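Local structure of cytidine deaminase (Burkholderia pseudomallei, 3DMO) at the interface of chains A and B and the interface of chains A and C. The protein is a zinc-dependent hydrolase that deaminates cytidine and 2'-deoxycytidine to uridine and 2'-deoxyuridine, probably to salvage these nucleosides for UMP synthesis. Residues are numbered along the deposited sequence; one frame, centred on the assembly and turned at random. Chains: chain A/B/C, Cytidine deaminase.

Contact 1: the interface of chains A and B. Residues chain A 71, 77, 105-106; chain B 26, 52.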
ATOM      1  N   LEU A  71       3.984 -12.637 -12.963  1.00 17.84           N
ATOM      2  CA  LEU A  71       3.078 -13.527 -12.224  1.00 18.11           C
ATOM      3  C   LEU A  71       1.776 -13.784 -12.980  1.00 17.62           C
ATOM      4  O   LEU A  71       1.327 -14.927 -13.087  1.00 17.56           O
ATOM      5  CB  LEU A  71       2.781 -12.979 -10.816  1.00 17.94           C
ATOM      6  CG  LEU A  71       3.617 -13.419  -9.597  1.00 18.56           C
ATOM      7  CD1 LEU A  71       3.205 -14.791  -9.084  1.00 19.45           C
ATOM      8  CD2 LEU A  71       5.124 -13.394  -9.849  1.00 19.79           C
ATOM      9  N   PRO A  77       6.899 -17.674  -7.843  1.00 19.11           N
ATOM     10  CA  PRO A  77       8.076 -17.335  -7.043  1.00 19.43           C
ATOM     11  C   PRO A  77       9.274 -18.244  -7.299  1.00 20.06           C
ATOM     12  O   PRO A  77       9.135 -19.483  -7.340  1.00 20.10           O
ATOM     13  CB  PRO A  77       7.581 -17.500  -5.611  1.00 19.11           C
ATOM     14  CG  PRO A  77       6.121 -17.150  -5.701  1.00 19.47           C
ATOM     15  CD  PRO A  77       5.665 -17.694  -7.034  1.00 19.46           C
ATOM     16  N   GLU A 105      10.090 -12.020  -1.665  1.00 20.13           N
ATOM     17  CA  GLU A 105       9.071 -13.070  -1.705  1.00 20.55           C
ATOM     18  C   GLU A 105       8.949 -13.723  -3.087  1.00 19.79           C
ATOM     19  O   GLU A 105       8.942 -14.955  -3.198  1.00 19.83           O
ATOM     20  CB  GLU A 105       7.727 -12.536  -1.225  1.00 20.98           C
ATOM     21  CG  GLU A 105       6.596 -13.523  -1.410  1.00 21.55           C
ATOM     22  CD  GLU A 105       5.676 -13.578  -0.222  1.00 21.55           C
ATOM     23  OE1 GLU A 105       5.847 -12.762   0.708  1.00 20.25           O
ATOM     24  OE2 GLU A 105       4.792 -14.453  -0.226  1.00 21.08           O
ATOM     25  N   LEU A 106       8.881 -12.908  -4.135  1.00 19.61           N
ATOM     26  CA  LEU A 106       8.691 -13.418  -5.483  1.00 19.35           C
ATOM     27  C   LEU A 106       9.984 -13.893  -6.165  1.00 19.70           C
ATOM     28  O   LEU A 106       9.962 -14.852  -6.931  1.00 19.21           O
ATOM     29  CB  LEU A 106       7.959 -12.384  -6.341  1.00 18.90           C
ATOM     30  CG  LEU A 106       6.551 -11.990  -5.861  1.00 19.19           C
ATOM     31  CD1 LEU A 106       5.935 -10.966  -6.815  1.00 19.69           C
ATOM     32  CD2 LEU A 106       5.653 -13.221  -5.741  1.00 16.96           C
TER
ATOM     33  N   TYR B  26      -1.236 -15.846  -7.205  1.00 19.46           N
ATOM     34  CA  TYR B  26      -0.394 -16.227  -6.082  1.00 19.33           C
ATOM     35  C   TYR B  26      -1.069 -15.746  -4.802  1.00 19.50           C
ATOM     36  O   TYR B  26      -0.962 -14.577  -4.429  1.00 19.53           O
ATOM     37  CB  TYR B  26       1.029 -15.656  -6.239  1.00 18.61           C
ATOM     38  CG  TYR B  26       1.935 -15.905  -5.049  1.00 18.33           C
ATOM     39  CD1 TYR B  26       2.421 -17.184  -4.769  1.00 18.08           C
ATOM     40  CD2 TYR B  26       2.315 -14.858  -4.209  1.00 17.71           C
ATOM     41  CE1 TYR B  26       3.248 -17.417  -3.665  1.00 18.72           C
ATOM     42  CE2 TYR B  26       3.151 -15.083  -3.100  1.00 17.74           C
ATOM     43  CZ  TYR B  26       3.618 -16.355  -2.847  1.00 18.43           C
ATOM     44  OH  TYR B  26       4.435 -16.568  -1.747  1.00 18.67           O
ATOM     45  N   GLU B  52      -0.140 -12.035  -3.598  1.00 16.58           N
ATOM     46  CA  GLU B  52      -0.064 -11.738  -2.178  1.00 17.94           C
ATOM     47  C   GLU B  52       1.371 -11.642  -1.662  1.00 18.00           C
ATOM     48  O   GLU B  52       2.320 -11.995  -2.364  1.00 18.19           O
ATOM     49  CB  GLU B  52      -0.892 -12.753  -1.388  1.00 18.03           C
ATOM     50  CG  GLU B  52      -2.376 -12.692  -1.760  1.00 18.12           C
ATOM     51  CD  GLU B  52      -3.262 -13.595  -0.920  1.00 18.78           C
ATOM     52  OE1 GLU B  52      -4.487 -13.365  -0.933  1.00 20.57           O
ATOM     53  OE2 GLU B  52      -2.754 -14.540  -0.284  1.00 19.32           O
TER

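Contact 2: the interface of chains A and B. Residues chain A 105, 136-137; chain B 26, 29, 54, 56.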
ATOM      1  N   GLU A 105      10.090 -12.020  -1.665  1.00 20.13           N
ATOM      2  CA  GLU A 105       9.071 -13.070  -1.705  1.00 20.55           C
ATOM      3  C   GLU A 105       8.949 -13.723  -3.087  1.00 19.79           C
ATOM      4  O   GLU A 105       8.942 -14.955  -3.198  1.00 19.83           O
ATOM      5  CB  GLU A 105       7.727 -12.536  -1.225  1.00 20.98           C
ATOM      6  CG  GLU A 105       6.596 -13.523  -1.410  1.00 21.55           C
ATOM      7  CD  GLU A 105       5.676 -13.578  -0.222  1.00 21.55           C
ATOM      8  OE1 GLU A 105       5.847 -12.762   0.708  1.00 20.25           O
ATOM      9  OE2 GLU A 105       4.792 -14.453  -0.226  1.00 21.08           O
ATOM     10  N   TYR A 136       9.199 -12.877   6.984  1.00 34.09           N
ATOM     11  CA  TYR A 136       8.458 -13.942   6.298  1.00 35.89           C
ATOM     12  C   TYR A 136       7.297 -14.407   7.160  1.00 36.22           C
ATOM     13  O   TYR A 136       7.334 -14.271   8.384  1.00 36.11           O
ATOM     14  CB  TYR A 136       9.341 -15.167   6.054  1.00 36.89           C
ATOM     15  CG  TYR A 136      10.499 -14.979   5.111  1.00 38.71           C
ATOM     16  CD1 TYR A 136      10.302 -14.956   3.723  1.00 40.28           C
ATOM     17  CD2 TYR A 136      11.804 -14.867   5.600  1.00 39.78           C
ATOM     18  CE1 TYR A 136      11.380 -14.800   2.845  1.00 40.30           C
ATOM     19  CE2 TYR A 136      12.884 -14.712   4.734  1.00 39.92           C
ATOM     20  CZ  TYR A 136      12.661 -14.680   3.363  1.00 39.72           C
ATOM     21  OH  TYR A 136      13.725 -14.534   2.514  1.00 40.24           O
ATOM     22  N   LEU A 137       6.278 -14.968   6.510  1.00 36.87           N
ATOM     23  CA  LEU A 137       5.235 -15.740   7.182  1.00 37.88           C
ATOM     24  C   LEU A 137       5.261 -17.168   6.639  1.00 38.25           C
ATOM     25  O   LEU A 137       4.992 -17.391   5.455  1.00 38.32           O
ATOM     26  CB  LEU A 137       3.848 -15.137   6.947  1.00 37.97           C
ATOM     27  CG  LEU A 137       3.186 -14.165   7.919  1.00 38.72           C
ATOM     28  CD1 LEU A 137       1.698 -14.164   7.604  1.00 38.38           C
ATOM     29  CD2 LEU A 137       3.424 -14.529   9.389  1.00 38.69           C
TER
ATOM     30  N   TYR B  26      -1.236 -15.846  -7.205  1.00 19.46           N
ATOM     31  CA  TYR B  26      -0.394 -16.227  -6.082  1.00 19.33           C
ATOM     32  C   TYR B  26      -1.069 -15.746  -4.802  1.00 19.50           C
ATOM     33  O   TYR B  26      -0.962 -14.577  -4.429  1.00 19.53           O
ATOM     34  CB  TYR B  26       1.029 -15.656  -6.239  1.00 18.61           C
ATOM     35  CG  TYR B  26       1.935 -15.905  -5.049  1.00 18.33           C
ATOM     36  CD1 TYR B  26       2.421 -17.184  -4.769  1.00 18.08           C
ATOM     37  CD2 TYR B  26       2.315 -14.858  -4.209  1.00 17.71           C
ATOM     38  CE1 TYR B  26       3.248 -17.417  -3.665  1.00 18.72           C
ATOM     39  CE2 TYR B  26       3.151 -15.083  -3.100  1.00 17.74           C
ATOM     40  CZ  TYR B  26       3.618 -16.355  -2.847  1.00 18.43           C
ATOM     41  OH  TYR B  26       4.435 -16.568  -1.747  1.00 18.67           O
ATOM     42  N   TYR B  29      -1.850 -16.990   1.236  1.00 21.16           N
ATOM     43  CA  TYR B  29      -2.258 -16.509   2.562  1.00 21.41           C
ATOM     44  C   TYR B  29      -3.771 -16.539   2.755  1.00 21.82           C
ATOM     45  O   TYR B  29      -4.248 -16.993   3.796  1.00 22.08           O
ATOM     46  CB  TYR B  29      -1.659 -15.117   2.863  1.00 21.08           C
ATOM     47  CG  TYR B  29      -0.158 -15.116   2.695  1.00 20.99           C
ATOM     48  CD1 TYR B  29       0.430 -14.632   1.526  1.00 20.89           C
ATOM     49  CD2 TYR B  29       0.677 -15.656   3.678  1.00 21.72           C
ATOM     50  CE1 TYR B  29       1.812 -14.661   1.352  1.00 21.13           C
ATOM     51  CE2 TYR B  29       2.061 -15.691   3.509  1.00 20.60           C
ATOM     52  CZ  TYR B  29       2.619 -15.194   2.335  1.00 21.20           C
ATOM     53  OH  TYR B  29       3.990 -15.227   2.163  1.00 21.26           O
ATOM     54  N   ALA B  54       3.702 -11.813   2.306  1.00 18.24           N
ATOM     55  CA  ALA B  54       3.716 -12.040   3.762  1.00 18.42           C
ATOM     56  C   ALA B  54       3.365 -10.777   4.547  1.00 18.86           C
ATOM     57  O   ALA B  54       2.724 -10.851   5.608  1.00 19.10           O
ATOM     58  CB  ALA B  54       5.075 -12.567   4.197  1.00 19.07           C
ATOM     59  N   TYR B  56       0.913  -8.216   4.453  1.00 19.11           N
ATOM     60  CA  TYR B  56      -0.384  -8.197   3.761  1.00 19.13           C
ATOM     61  C   TYR B  56      -0.660  -6.916   2.972  1.00 19.16           C
ATOM     62  O   TYR B  56      -1.255  -6.969   1.905  1.00 19.16           O
ATOM     63  CB  TYR B  56      -1.537  -8.471   4.736  1.00 19.62           C
ATOM     64  CG  TYR B  56      -1.772  -9.932   5.115  1.00 20.23           C
ATOM     65  CD1 TYR B  56      -2.974 -10.320   5.707  1.00 20.28           C
ATOM     66  CD2 TYR B  56      -0.806 -10.917   4.889  1.00 20.60           C
ATOM     67  CE1 TYR B  56      -3.215 -11.653   6.075  1.00 21.00           C
ATOM     68  CE2 TYR B  56      -1.034 -12.259   5.252  1.00 21.23           C
ATOM     69  CZ  TYR B  56      -2.241 -12.612   5.845  1.00 21.57           C
ATOM     70  OH  TYR B  56      -2.461 -13.929   6.195  1.00 21.76           O
TER

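Contact 3: the interface of chains A and C. Residues chain A 61, 96, 98; chain C 55, 58.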
ATOM      1  N   CYS A  61       5.204   0.885  -7.996  1.00 18.74           N
ATOM      2  CA  CYS A  61       6.575   0.998  -8.479  1.00 18.19           C
ATOM      3  C   CYS A  61       6.860   0.091  -9.668  1.00 17.50           C
ATOM      4  O   CYS A  61       6.209  -0.948  -9.842  1.00 16.32           O
ATOM      5  CB  CYS A  61       7.535   0.627  -7.361  1.00 18.30           C
ATOM      6  SG  CYS A  61       7.557   1.778  -5.986  1.00 18.93           S
ATOM      7  N   CYS A  96      12.789   0.972  -3.268  1.00 16.87           N
ATOM      8  CA  CYS A  96      12.138   1.247  -1.992  1.00 16.20           C
ATOM      9  C   CYS A  96      11.910  -0.043  -1.207  1.00 16.32           C
ATOM     10  O   CYS A  96      11.968  -1.154  -1.758  1.00 16.40           O
ATOM     11  CB  CYS A  96      10.815   2.008  -2.198  1.00 16.27           C
ATOM     12  SG  CYS A  96       9.393   0.983  -2.664  1.00 16.96           S
ATOM     13  N   ALA A  98       9.179  -1.351   0.174  1.00 15.48           N
ATOM     14  CA  ALA A  98       8.038  -2.131  -0.319  1.00 15.99           C
ATOM     15  C   ALA A  98       8.453  -3.039  -1.484  1.00 16.61           C
ATOM     16  O   ALA A  98       8.151  -4.241  -1.490  1.00 17.06           O
ATOM     17  CB  ALA A  98       6.899  -1.217  -0.729  1.00 16.37           C
TER
ATOM     18  N   SER C  55       8.563   6.980  -1.161  1.00 18.41           N
ATOM     19  CA  SER C  55       7.886   5.934  -1.907  1.00 18.79           C
ATOM     20  C   SER C  55       6.389   6.222  -1.821  1.00 18.92           C
ATOM     21  O   SER C  55       5.752   5.964  -0.797  1.00 17.89           O
ATOM     22  CB  SER C  55       8.200   4.559  -1.312  1.00 19.20           C
ATOM     23  OG  SER C  55       7.605   3.539  -2.103  1.00 21.01           O
ATOM     24  N   LEU C  58       3.504   4.298  -0.161  1.00 17.99           N
ATOM     25  CA  LEU C  58       3.494   4.172   1.308  1.00 17.81           C
ATOM     26  C   LEU C  58       2.866   5.363   2.017  1.00 18.56           C
ATOM     27  O   LEU C  58       2.770   5.365   3.252  1.00 17.61           O
ATOM     28  CB  LEU C  58       4.899   3.863   1.863  1.00 18.07           C
ATOM     29  CG  LEU C  58       5.468   2.538   1.335  1.00 18.54           C
ATOM     30  CD1 LEU C  58       6.932   2.362   1.692  1.00 18.31           C
ATOM     31  CD2 LEU C  58       4.612   1.348   1.809  1.00 20.34           C
TER

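Contact 1: the interface of chains A and B
The phenol hydroxyl OH of B:Tyr26 donates a short hydrogen bond of 2.6 Å to OE2, a carboxylate oxygen of A:Glu105 in helix 97-107. The donor takes the anti lone pair of OE2, the one pointing away from OE1, so the syn side of the carboxylate is left for other partners. OE2 lies at the edge of the tyrosine ring and in its plane, whereas the carboxylate as a whole stands nearly upright to that ring, with 82° between the planes. A bend at chi2 of 137° turns the glutamate head from its helix toward the phenol. The rest of the ring is received by carbon groups of chain A, all on one side of its plane. CG of A:Pro77 sits over that face toward the rim, 3.5 Å from CE1 of B:Tyr26, in a CH-pi contact for which the compact, rigid proline ring, with C-H groups for an aromatic face, is well suited. Over the same face, near the other rim, CD2 of A:Leu106 comes within 4.0 Å of CD2 of B:Tyr26, the two side chains running past each other in opposite directions. CD1 of A:Leu71, from helix 62-72, closes the base of the side chain, 3.7 Å from CB of B:Tyr26. A tyrosine suits this subunit contact because it buries a broad apolar face yet ends in a donor for the glutamate. Within chain B, the backbone O of B:Glu52 also lies in the ring plane, 3.3 Å from CE2 of B:Tyr26.

Contact 2: the interface of chains A and B
B:Tyr29 and A:Glu105 reach toward each other from opposite directions, and their flat groups meet steeply, with the ring and carboxylate planes 70° apart. CG of the tyrosine, anti to its carbonyl carbon (chi1 -54°), carries the ring there, with OE2 in its plane. The phenol OH of B:Tyr29 donates to OE2 of A:Glu105 at 2.6 Å, arriving on the syn side but tilted from the carboxylate plane. OE2 therefore accepts from two tyrosines of chain B, this one syn and B:Tyr26 anti. The other oxygen, OE1, receives the backbone N of B:Ala54 at 2.8 Å in an almost straight bond, 171° at the hydrogen. This amide is also on the syn side, displaced from the carboxylate plane opposite to the B:Tyr29 hydroxyl. Held through both oxygens, the carboxylate can hardly rotate, and the three donors would favour its negative charge. The chain end of A packs beside this polar centre. CB of A:Leu137 lies 3.9 Å from CE2 of B:Tyr29 and also near the methyl of B:Ala54, where a small residue lets the tail's backbone come close. Farther out, CD1 of A:Leu137 meets CE2 of B:Tyr56 at 4.1 Å, the two side chains crossing at about a right angle; a leucine is long enough to meet B:Tyr29 with CB and B:Tyr56 with a terminal methyl. B:Ala54 and B:Tyr56 belong to a segment predicted to bind substrate, so the contact joins subunits and probably also fixes the shape of that segment.

Contact 3: the interface of chains A and C
C:Ser55 is extended (phi -85°, psi 103°) just before the 3-10 helix 56-58, and it faces A:Cys96, likewise extended (phi -69°, psi 163°) immediately ahead of helix 97-107. A:Cys96 opens the CXXC motif of the cytidine deaminase family; together with A:Cys99 and A:Cys61 it binds the catalytic zinc ion. The serine hydroxyl OG approaches the sulfur SG of A:Cys96 to 3.2 Å, where it may influence a zinc-bound thiolate; the coordinates do not show where the proton lies. OG is anti to the backbone N of its own residue (chi1 -176°), which directs it across the subunit boundary. The sulfur of A:Cys96 takes the crowded position between its own N and carbonyl carbon (chi1 81°), which brings it 3.9 Å from SG of A:Cys61. Behind this polar pair, CB of A:Cys96 and CB of C:Ser55 pack at 3.8 Å; the small serine can offer a hydroxyl so near the metal site without a bulky side chain. Alongside, CD2 of C:Leu58 points toward the methyl CB of A:Ala98, a looser approach of 4.3 Å. The short alanine on the first turn leaves room for the partner's leucine, and the amino-terminal end of this helix may help to stabilise negative charge on the cysteine sulfurs.

Contacts 1 and 2 are neighbours on the interface of A with B, their C-alpha centres about 8 Å apart, and they share A:Glu105 and B:Tyr26. Contact 3, between A and C, lies about 17 Å from each of them. Helix 97-107 of chain A enters all three, so one element joins two partner subunits to the zinc site at its beginning. The partner segment 52-56 recurs too, supplied by chain B in contacts 1 and 2 and by chain C in contact 3. Such sharing fits the tetramer typical of this family, in which neighbouring subunits complete one another's active sites.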